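Local coordinates for protein putrescine aminotransferase (Halomonas elongata DSM 2581, PDB 6GWI) that probably transfers amino groups between amines such as putrescine and keto acids, using pyridoxal-5'-phosphate as cofactor, at residues D348-Y353 against L425-E430. Residues are numbered along the deposited sequence; the frame is centred on the assembly and turned at random.
Sequences DDLGPY and LVIRRE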
loop_
_atom_site.group_PDB
_atom_site.type_symbol
_atom_site.label_atom_id
_atom_site.label_comp_id
_atom_site.label_asym_id
_atom_site.label_seq_id
_atom_site.Cartn_x
_atom_site.Cartn_y
_atom_site.Cartn_z
ATOM N N ASP B 348 15.230 -10.449 -27.575
ATOM C CA ASP B 348 16.058 -10.929 -28.675
ATOM C C ASP B 348 17.106 -11.956 -28.263
ATOM O O ASP B 348 17.603 -12.685 -29.129
ATOM C CB ASP B 348 16.783 -9.760 -29.360
ATOM C CG ASP B 348 15.830 -8.753 -29.971
ATOM O OD1 ASP B 348 14.681 -9.129 -30.281
ATOM O OD2 ASP B 348 16.241 -7.588 -30.161
ATOM N N ASP B 349 17.457 -12.033 -26.979
ATOM C CA ASP B 349 18.557 -12.889 -26.540
ATOM C C ASP B 349 18.098 -13.875 -25.475
ATOM O O ASP B 349 18.003 -15.071 -25.759
ATOM C CB ASP B 349 19.712 -12.018 -26.037
ATOM C CG ASP B 349 20.851 -12.832 -25.455
ATOM O OD1 ASP B 349 20.867 -14.066 -25.647
ATOM O OD2 ASP B 349 21.729 -12.238 -24.794
ATOM N N LEU B 350 17.802 -13.418 -24.258
ATOM C CA LEU B 350 17.568 -14.342 -23.154
ATOM C C LEU B 350 16.235 -15.069 -23.301
ATOM O O LEU B 350 16.125 -16.247 -22.943
ATOM C CB LEU B 350 17.636 -13.583 -21.829
ATOM C CG LEU B 350 18.969 -12.863 -21.601
ATOM C CD1 LEU B 350 18.906 -11.960 -20.377
ATOM C CD2 LEU B 350 20.123 -13.855 -21.476
ATOM N N GLY B 351 15.216 -14.392 -23.822
ATOM C CA GLY B 351 13.923 -15.003 -24.012
ATOM C C GLY B 351 13.979 -16.200 -24.939
ATOM O O GLY B 351 13.590 -17.314 -24.576
ATOM N N PRO B 352 14.454 -15.989 -26.169
ATOM C CA PRO B 352 14.627 -17.130 -27.080
ATOM C C PRO B 352 15.567 -18.193 -26.544
ATOM O O PRO B 352 15.338 -19.386 -26.775
ATOM C CB PRO B 352 15.176 -16.474 -28.356
ATOM C CG PRO B 352 14.618 -15.089 -28.322
ATOM C CD PRO B 352 14.610 -14.696 -26.863
ATOM N N TYR B 353 16.611 -17.802 -25.810
ATOM C CA TYR B 353 17.538 -18.794 -25.280
ATOM C C TYR B 353 16.863 -19.639 -24.207
ATOM O O TYR B 353 16.992 -20.869 -24.199
ATOM C CB TYR B 353 18.784 -18.109 -24.726
ATOM C CG TYR B 353 19.848 -19.086 -24.287
ATOM C CD1 TYR B 353 20.705 -19.666 -25.210
ATOM C CD2 TYR B 353 19.985 -19.437 -22.952
ATOM C CE1 TYR B 353 21.676 -20.562 -24.815
ATOM C CE2 TYR B 353 20.953 -20.332 -22.547
ATOM C CZ TYR B 353 21.796 -20.891 -23.483
ATOM O OH TYR B 353 22.764 -21.786 -23.084
ATOM N N LEU B 425 15.957 -10.213 -15.141
ATOM C CA LEU B 425 16.125 -9.990 -16.571
ATOM C C LEU B 425 17.587 -9.885 -16.976
ATOM O O LEU B 425 17.880 -9.898 -18.176
ATOM C CB LEU B 425 15.372 -8.729 -16.987
ATOM C CG LEU B 425 13.896 -8.687 -16.582
ATOM C CD1 LEU B 425 13.208 -7.515 -17.259
ATOM C CD2 LEU B 425 13.165 -9.994 -16.900
ATOM N N VAL B 426 18.503 -9.794 -16.012
ATOM C CA VAL B 426 19.932 -9.756 -16.294
ATOM C C VAL B 426 20.580 -11.124 -16.110
ATOM O O VAL B 426 21.809 -11.221 -16.039
ATOM C CB VAL B 426 20.639 -8.699 -15.429
ATOM C CG1 VAL B 426 20.051 -7.321 -15.695
ATOM C CG2 VAL B 426 20.545 -9.058 -13.948
ATOM N N ILE B 427 19.776 -12.187 -16.021
ATOM C CA ILE B 427 20.332 -13.522 -15.857
ATOM C C ILE B 427 21.226 -13.839 -17.045
ATOM O O ILE B 427 20.916 -13.495 -18.194
ATOM C CB ILE B 427 19.203 -14.556 -15.703
ATOM C CG1 ILE B 427 19.780 -15.925 -15.326
ATOM C CG2 ILE B 427 18.390 -14.664 -16.992
ATOM C CD1 ILE B 427 18.727 -16.964 -14.950
ATOM N N ARG B 428 22.342 -14.503 -16.775
ATOM C CA ARG B 428 23.268 -14.864 -17.834
ATOM C C ARG B 428 22.861 -16.199 -18.448
ATOM O O ARG B 428 22.117 -16.984 -17.857
ATOM C CB ARG B 428 24.698 -14.964 -17.300
ATOM C CG ARG B 428 25.399 -13.636 -17.072
ATOM C CD ARG B 428 26.826 -13.863 -16.596
ATOM N NE ARG B 428 27.769 -12.911 -17.178
ATOM C CZ ARG B 428 28.211 -12.966 -18.431
ATOM N NH1 ARG B 428 27.791 -13.922 -19.249
ATOM N NH2 ARG B 428 29.072 -12.058 -18.871
ATOM N N ARG B 429 23.352 -16.439 -19.663
ATOM C CA ARG B 429 23.018 -17.673 -20.364
ATOM C C ARG B 429 23.517 -18.891 -19.598
ATOM O O ARG B 429 22.821 -19.910 -19.518
ATOM C CB ARG B 429 23.594 -17.640 -21.774
ATOM C CG ARG B 429 22.758 -16.822 -22.733
ATOM C CD ARG B 429 23.380 -16.809 -24.107
ATOM N NE ARG B 429 22.466 -16.278 -25.109
ATOM C CZ ARG B 429 22.600 -16.480 -26.414
ATOM N NH1 ARG B 429 23.617 -17.197 -26.873
ATOM N NH2 ARG B 429 21.717 -15.965 -27.258
ATOM N N GLU B 430 24.733 -18.816 -19.046
ATOM C CA GLU B 430 25.228 -19.915 -18.229
ATOM C C GLU B 430 24.351 -20.119 -16.999
ATOM O O GLU B 430 24.181 -21.253 -16.538
ATOM C CB GLU B 430 26.681 -19.658 -17.816
ATOM C CG GLU B 430 26.994 -18.228 -17.369
ATOM C CD GLU B 430 27.539 -17.357 -18.493
ATOM O OE1 GLU B 430 26.833 -17.172 -19.508
ATOM O OE2 GLU B 430 28.680 -16.864 -18.361
#
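Arg-429 lays its side chain across one face of the Tyr-353 ring: its CG stands 3.9 Å from the ring centroid and 13° off the ring normal, which meets the geometry of a CH-pi contact. Extended from CG to NE, the chain carries the guanidinium past the CG-CD1 side of the ring, where Tyr-353 CD1 lies over one of its faces, off centre, 3.9 Å from Arg-429 CZ, with the two planes only 13° apart. Its tip then meets the carboxylate of Asp-349. A single oxygen, Asp-349 OD1, takes both bent bonds of the salt bridge, at 2.6 Å from Arg-429 NH2 and, more weakly, at 2.8 Å from Arg-429 NE. NH2 approaches OD1 from above the carboxylate plane, and the carboxylate and guanidinium planes are 62° apart, so this is no flat two-oxygen pairing. One residue along, Leu-350 packs its methyls on carbonyls of the loop before helix 429-450, CD1 lying 3.2 Å from Leu-425 O, a buried oxygen without a polar partner in the model, and 3.3 Å from Ile-427 O; its apolar contact with Ile-427 CG2 is looser. At its far end the Tyr-353 hydroxyl is hydrogen-bonded to Asp-433 and Arg-357. An alanine in place of Tyr-353 would probably leave the aliphatic part of Arg-429 without its platform and its guanidinium freer to swing away from Asp-349. The contact joins helix 342-359 to the start of helix 429-450. Chemically, one carboxylate oxygen serves two N-H groups near the surface, and the ring face, more than ideal pairing, probably limits the guanidinium's motion.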